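Local coordinates for protein 4-methyl-5(B-hydroxyethyl)-thiazole monophosphate biosynthesis enzyme (Vibrio cholerae O1 biovar El Tor, PDB 3OT1) that is of unknown function but belongs to the DJ-1/PfpI superfamily and may take part in making the thiazole monophosphate precursor of thiamine, at the interface of chains A and B. Numbering follows the deposited sequence. Chains: chain A, 4-methyl-5(B-hydroxyethyl)-thiazole monophosphate biosynthesis enzyme; chain B, 4-methyl-5(B-hydroxyethyl)-thiazole monophosphate biosynthesis enzyme.

Contact 1: the interface of chains A and B. Residues chain A 23, 27, 31, 167, 190; chain B 23, 27, 164.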
HETATM    1  N   MSE A  23      -3.913   3.141  -1.258  1.00  4.11           N
HETATM    2  CA  MSE A  23      -2.731   2.277  -1.157  0.50  4.90           C
HETATM    3  C   MSE A  23      -1.522   2.997  -1.741  1.00  4.42           C
HETATM    4  O   MSE A  23      -0.425   2.878  -1.202  1.00  5.24           O
HETATM    5  CB  MSE A  23      -2.914   0.867  -1.719  0.50  5.83           C
HETATM    6  CG  MSE A  23      -2.673   0.678  -3.180  0.50  7.76           C
HETATM    7 SE   MSE A  23      -2.967  -1.179  -3.662  0.50 11.86          SE
HETATM    8  CE  MSE A  23      -1.212  -1.828  -4.249  0.50 12.80           C
ATOM      9  N   ILE A  27       1.574   3.571   0.745  1.00  4.29           N
ATOM     10  CA  ILE A  27       2.863   3.031   0.322  1.00  4.61           C
ATOM     11  C   ILE A  27       3.914   4.135   0.299  1.00  4.71           C
ATOM     12  O   ILE A  27       5.037   3.948   0.778  1.00  5.32           O
ATOM     13  CB  ILE A  27       2.771   2.313  -1.034  1.00  4.74           C
ATOM     14  CG1 ILE A  27       1.973   1.008  -0.910  1.00  5.51           C
ATOM     15  CG2 ILE A  27       4.195   2.065  -1.629  1.00  5.34           C
ATOM     16  CD1 ILE A  27       1.546   0.395  -2.245  1.00  6.80           C
ATOM     17  N   THR A  31       6.874   3.955   3.144  1.00  4.54           N
ATOM     18  CA  THR A  31       8.207   3.702   2.619  1.00  4.45           C
ATOM     19  C   THR A  31       9.157   4.842   2.932  1.00  4.46           C
ATOM     20  O   THR A  31      10.308   4.623   3.325  1.00  4.83           O
ATOM     21  CB  THR A  31       8.152   3.392   1.106  1.00  4.78           C
ATOM     22  OG1 THR A  31       7.287   2.268   0.895  1.00  5.83           O
ATOM     23  CG2 THR A  31       9.515   3.040   0.544  1.00  6.11           C
ATOM     24  N   LEU A 167       5.538   0.980  -4.763  1.00  5.32           N
ATOM     25  CA  LEU A 167       6.714   0.673  -3.974  0.60  5.73           C
ATOM     26  C   LEU A 167       8.003   1.018  -4.745  1.00  4.61           C
ATOM     27  O   LEU A 167       8.928   1.641  -4.215  1.00  4.97           O
ATOM     28  CB  LEU A 167       6.648  -0.784  -3.582  0.60  6.69           C
ATOM     29  CG  LEU A 167       7.721  -1.299  -2.660  0.60  8.76           C
ATOM     30  CD1 LEU A 167       7.933  -0.368  -1.499  0.60  9.40           C
ATOM     31  CD2 LEU A 167       7.361  -2.714  -2.184  0.60 10.13           C
HETATM   32  N   MSE A 190      11.327  -5.512   2.443  0.50  8.52           N
HETATM   33  CA  MSE A 190      10.013  -5.343   2.026  0.50  7.72           C
HETATM   34  C   MSE A 190       9.542  -6.513   1.145  0.50  6.67           C
HETATM   35  O   MSE A 190       8.374  -6.567   0.824  0.50  7.25           O
HETATM   36  CB  MSE A 190       9.914  -3.951   1.460  0.50  8.22           C
HETATM   37  CG  MSE A 190      10.410  -2.928   2.478  0.50  7.74           C
HETATM   38 SE   MSE A 190      10.151  -1.169   1.810  0.50  8.13          SE
HETATM   39  CE  MSE A 190       8.237  -1.048   2.004  0.50  7.13           C
TER
HETATM   40  N   MSE B  23       0.709  -0.076   5.294  1.00  4.57           N
HETATM   41  CA  MSE B  23       0.680  -0.374   3.866  0.50  5.50           C
HETATM   42  C   MSE B  23       0.138  -1.788   3.632  1.00  4.89           C
HETATM   43  O   MSE B  23      -0.658  -1.973   2.725  1.00  5.26           O
HETATM   44  CB  MSE B  23       1.986  -0.049   3.147  0.50  8.09           C
HETATM   45  CG  MSE B  23       3.124  -0.967   3.251  0.50  9.94           C
HETATM   46 SE   MSE B  23       4.499  -0.268   2.014  0.50 15.18          SE
HETATM   47  CE  MSE B  23       4.326  -1.441   0.431  0.50 16.52           C
ATOM     48  N   ILE B  27      -3.263  -1.969   1.455  1.00  3.89           N
ATOM     49  CA  ILE B  27      -3.201  -2.807   0.243  1.00  4.05           C
ATOM     50  C   ILE B  27      -4.294  -3.866   0.285  1.00  4.39           C
ATOM     51  O   ILE B  27      -5.014  -4.061  -0.692  1.00  5.19           O
ATOM     52  CB  ILE B  27      -1.831  -3.436   0.003  1.00  4.34           C
ATOM     53  CG1 ILE B  27      -0.776  -2.368  -0.349  1.00  4.95           C
ATOM     54  CG2 ILE B  27      -1.886  -4.499  -1.088  1.00  4.52           C
ATOM     55  CD1 ILE B  27       0.664  -2.833  -0.252  1.00  6.31           C
ATOM     56  N   GLY B 164       5.851  -6.164   0.066  1.00  4.80           N
ATOM     57  CA  GLY B 164       6.036  -6.418  -1.353  1.00  4.93           C
ATOM     58  C   GLY B 164       5.316  -7.626  -1.897  1.00  4.74           C
ATOM     59  O   GLY B 164       5.335  -7.854  -3.103  1.00  5.03           O
TER

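Contact 2: the interface of chains A and B. Residues chain A 190-194; chain B 148, 164-165.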
HETATM    1  N   MSE A 190      11.327  -5.512   2.443  0.50  8.52           N
HETATM    2  CA  MSE A 190      10.013  -5.343   2.026  0.50  7.72           C
HETATM    3  C   MSE A 190       9.542  -6.513   1.145  0.50  6.67           C
HETATM    4  O   MSE A 190       8.374  -6.567   0.824  0.50  7.25           O
HETATM    5  CB  MSE A 190       9.914  -3.951   1.460  0.50  8.22           C
HETATM    6  CG  MSE A 190      10.410  -2.928   2.478  0.50  7.74           C
HETATM    7 SE   MSE A 190      10.151  -1.169   1.810  0.50  8.13          SE
HETATM    8  CE  MSE A 190       8.237  -1.048   2.004  0.50  7.13           C
ATOM      9  N   VAL A 191      10.422  -7.472   0.823  1.00  5.87           N
ATOM     10  CA  VAL A 191      10.067  -8.685   0.043  1.00  5.97           C
ATOM     11  C   VAL A 191       9.513  -8.269  -1.322  1.00  5.56           C
ATOM     12  O   VAL A 191       8.494  -8.762  -1.803  1.00  6.10           O
ATOM     13  CB  VAL A 191       9.133  -9.694   0.794  1.00  6.27           C
ATOM     14  CG1 VAL A 191       9.272 -11.065   0.179  1.00  7.75           C
ATOM     15  CG2 VAL A 191       9.479  -9.736   2.288  1.00  7.98           C
ATOM     16  N   LEU A 192      10.228  -7.341  -1.965  1.00  6.50           N
ATOM     17  CA  LEU A 192       9.985  -7.025  -3.368  0.50  7.00           C
ATOM     18  C   LEU A 192      10.148  -8.280  -4.204  1.00  7.53           C
ATOM     19  O   LEU A 192      10.866  -9.195  -3.830  1.00  7.84           O
ATOM     20  CB  LEU A 192      10.994  -5.990  -3.885  0.50  7.92           C
ATOM     21  CG  LEU A 192      10.742  -4.518  -3.573  0.50  8.15           C
ATOM     22  CD1 LEU A 192      10.863  -4.198  -2.102  0.50  9.81           C
ATOM     23  CD2 LEU A 192      11.697  -3.675  -4.409  0.50  9.06           C
ATOM     24  N   HIS A 193       9.512  -8.264  -5.371  1.00  8.14           N
ATOM     25  CA  HIS A 193       9.796  -9.264  -6.354  1.00  8.67           C
ATOM     26  C   HIS A 193      11.271  -9.070  -6.729  1.00  9.15           C
ATOM     27  O   HIS A 193      11.755  -7.939  -6.822  1.00  8.80           O
ATOM     28  CB  HIS A 193       8.892  -9.107  -7.593  1.00  9.29           C
ATOM     29  CG  HIS A 193       9.064 -10.210  -8.589  1.00 10.19           C
ATOM     30  ND1 HIS A 193      10.119 -10.251  -9.470  1.00 11.01           N
ATOM     31  CD2 HIS A 193       8.359 -11.348  -8.787  1.00 11.07           C
ATOM     32  CE1 HIS A 193      10.051 -11.364 -10.178  1.00 10.76           C
ATOM     33  NE2 HIS A 193       8.982 -12.044  -9.791  1.00 11.21           N
ATOM     34  N   PRO A 194      12.012 -10.156  -6.972  1.00 10.09           N
ATOM     35  CA  PRO A 194      13.421 -10.037  -7.337  1.00 10.48           C
ATOM     36  C   PRO A 194      13.718  -9.032  -8.462  1.00 10.55           C
ATOM     37  O   PRO A 194      14.735  -8.312  -8.361  1.00 11.33           O
ATOM     38  CB  PRO A 194      13.769 -11.460  -7.752  1.00 11.01           C
ATOM     39  CG  PRO A 194      12.958 -12.256  -6.786  1.00 11.60           C
ATOM     40  CD  PRO A 194      11.634 -11.566  -6.771  1.00 10.27           C
TER
ATOM     41  N   ARG B 148       6.178 -16.911  -1.740  1.00  6.67           N
ATOM     42  CA  ARG B 148       5.697 -15.562  -1.460  1.00  6.22           C
ATOM     43  C   ARG B 148       4.296 -15.563  -0.894  1.00  5.55           C
ATOM     44  O   ARG B 148       3.997 -14.748  -0.006  1.00  5.80           O
ATOM     45  CB  ARG B 148       5.771 -14.700  -2.726  1.00  6.03           C
ATOM     46  CG  ARG B 148       7.193 -14.435  -3.168  1.00  7.32           C
ATOM     47  CD  ARG B 148       7.266 -13.756  -4.506  1.00  6.56           C
ATOM     48  NE  ARG B 148       6.799 -12.368  -4.456  1.00  5.94           N
ATOM     49  CZ  ARG B 148       7.539 -11.339  -4.053  1.00  5.86           C
ATOM     50  NH1 ARG B 148       8.794 -11.490  -3.659  1.00  6.57           N
ATOM     51  NH2 ARG B 148       7.017 -10.127  -4.085  1.00  5.43           N
ATOM     52  N   GLY B 164       5.851  -6.164   0.066  1.00  4.80           N
ATOM     53  CA  GLY B 164       6.036  -6.418  -1.353  1.00  4.93           C
ATOM     54  C   GLY B 164       5.316  -7.626  -1.897  1.00  4.74           C
ATOM     55  O   GLY B 164       5.335  -7.854  -3.103  1.00  5.03           O
ATOM     56  N   THR B 165       4.704  -8.422  -1.006  1.00  5.10           N
ATOM     57  CA  THR B 165       3.850  -9.527  -1.412  1.00  4.81           C
ATOM     58  C   THR B 165       2.375  -9.278  -1.096  1.00  4.26           C
ATOM     59  O   THR B 165       1.539 -10.142  -1.369  1.00  4.93           O
ATOM     60  CB  THR B 165       4.275 -10.875  -0.750  1.00  4.57           C
ATOM     61  OG1 THR B 165       3.976 -10.873   0.647  1.00  4.73           O
ATOM     62  CG2 THR B 165       5.721 -11.202  -0.964  1.00  5.58           C
TER

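Contact 1: the interface of chains A and B
The peptide group of B:Gly164 meets the carbonyl of A:Met190: B:Gly164 N donates a hydrogen bond of 2.7 Å to A:Met190 O, with 143° at the hydrogen. These backbone amides are the flat groups of the patch, since the side chains are aliphatic, selenomethionine or threonine and bring no others. Next to this polar link, one methyl branch of A:Leu167, CD2, packs on the alpha carbon of B:Gly164.

Most of the remainder is helix 22-34 packed on its counterpart from the other chain in an approximately twofold arrangement. At its middle the two Ile27 side chains cross at about a right angle, with A:Ile27 CD1 3.9 Å from B:Ile27 CD1. Each isoleucine also receives the selenomethionine of the opposite helix. The terminal methyl B:Met23 CE lies 3.7 Å from A:Ile27 CG1, and in the reciprocal pair A:Met23 CE comes within 4.0 Å of B:Ile27 CG1, the side chains running obliquely past one another. In B:Met23, CG lies between the backbone N and the carbonyl carbon (chi1 79°), and the chain extends before bending at chi3 (-101°), which turns the methyl back onto A:Ile27.

The two halves are not equal in burial: chain A hides far more of B:Met23 than chain B hides of A:Met23. A:Met190 probably contributes to this, as its methyl CE meets B:Met23 SE at 3.8 Å, their side chains crossing roughly perpendicularly. A:Thr31 touches the same selenium from helix 22-34 with little burial. Its hydroxyl is turned back to its own helix, where A:Thr31 OG1 donates to A:Ile27 O at 2.8 Å. That bond would restrain the hydroxyl's rotation and leaves A:Thr31 OG1 3.9 Å from B:Met23 SE.

Contact 2: the interface of chains A and B
B:Arg148 reaches the main-chain carbonyls of A:Val191 and A:Leu192 with its guanidinium, the end of the side chain lying over A:His193. The clearest bond is from B:Arg148 NH1 to A:Leu192 O, at 3.1 Å and 148° at the hydrogen. This donor sits above the carbonyl plane rather than on a lone pair, and the oxygen is itself somewhat tilted from the guanidinium plane. A:Val191 O faces both terminal nitrogens, 3.0 Å from B:Arg148 NH2 and 3.3 Å from B:Arg148 NH1, but both of these hydrogen bonds are weak. Together they bring two consecutive carbonyls to one guanidinium, whose positive charge would probably favour them.

The faces of the guanidinium are covered from both chains. On one, toward the rim, lies B:Thr165 CG2, 3.5 Å above the plane; over the opposite rim comes A:His193 CB. The same threonine methyl also packs across the interface, with A:Val191 CG1 at 3.7 Å from B:Thr165 CG2. B:Thr165 thus both braces the arginine of its own chain and meets the partner chain.

Further out, backbone and side-chain shape place these groups. A:Val191 has positive phi and psi, a left-handed conformation that turns the chain just after 3-10 helix 188-190 and brings its carbonyl to the arginine. The chain of B:Arg148 is straight at chi2, then turns at chi3 (70°) and again at chi4 (82°), which sets the guanidinium at that turn. The A:His193 imidazole is packed on one face by A:Pro194 CD, 3.3 Å above the ring plane, at the start of helix 194-201. A:His193 NE2 lies 5.8 Å from B:Arg148 NE, so these two nitrogens do not touch.

The site links the turn after 3-10 helix 188-190 of chain A to chain B through main-chain carbonyls and a small apolar contact, and so probably helps to hold a dimer of this DJ-1 superfamily protein together.

Contact 1 and contact 2 form adjoining stretches of one interface, their C-alpha centres about 10 Å apart, and they share A:Met190 and B:Gly164. These two residues lie in 3-10 helices 188-190 of chain A and 163-165 of chain B, where the apolar helix packing of contact 1 passes into the more polar, arginine-based docking of contact 2. Contact 1 joins matching helices near the approximate local twofold relating the two chains, whereas contact 2 lies to one side of it and pairs unlike segments. This combination is consistent with a dimer, although the structure alone does not show that it forms in solution.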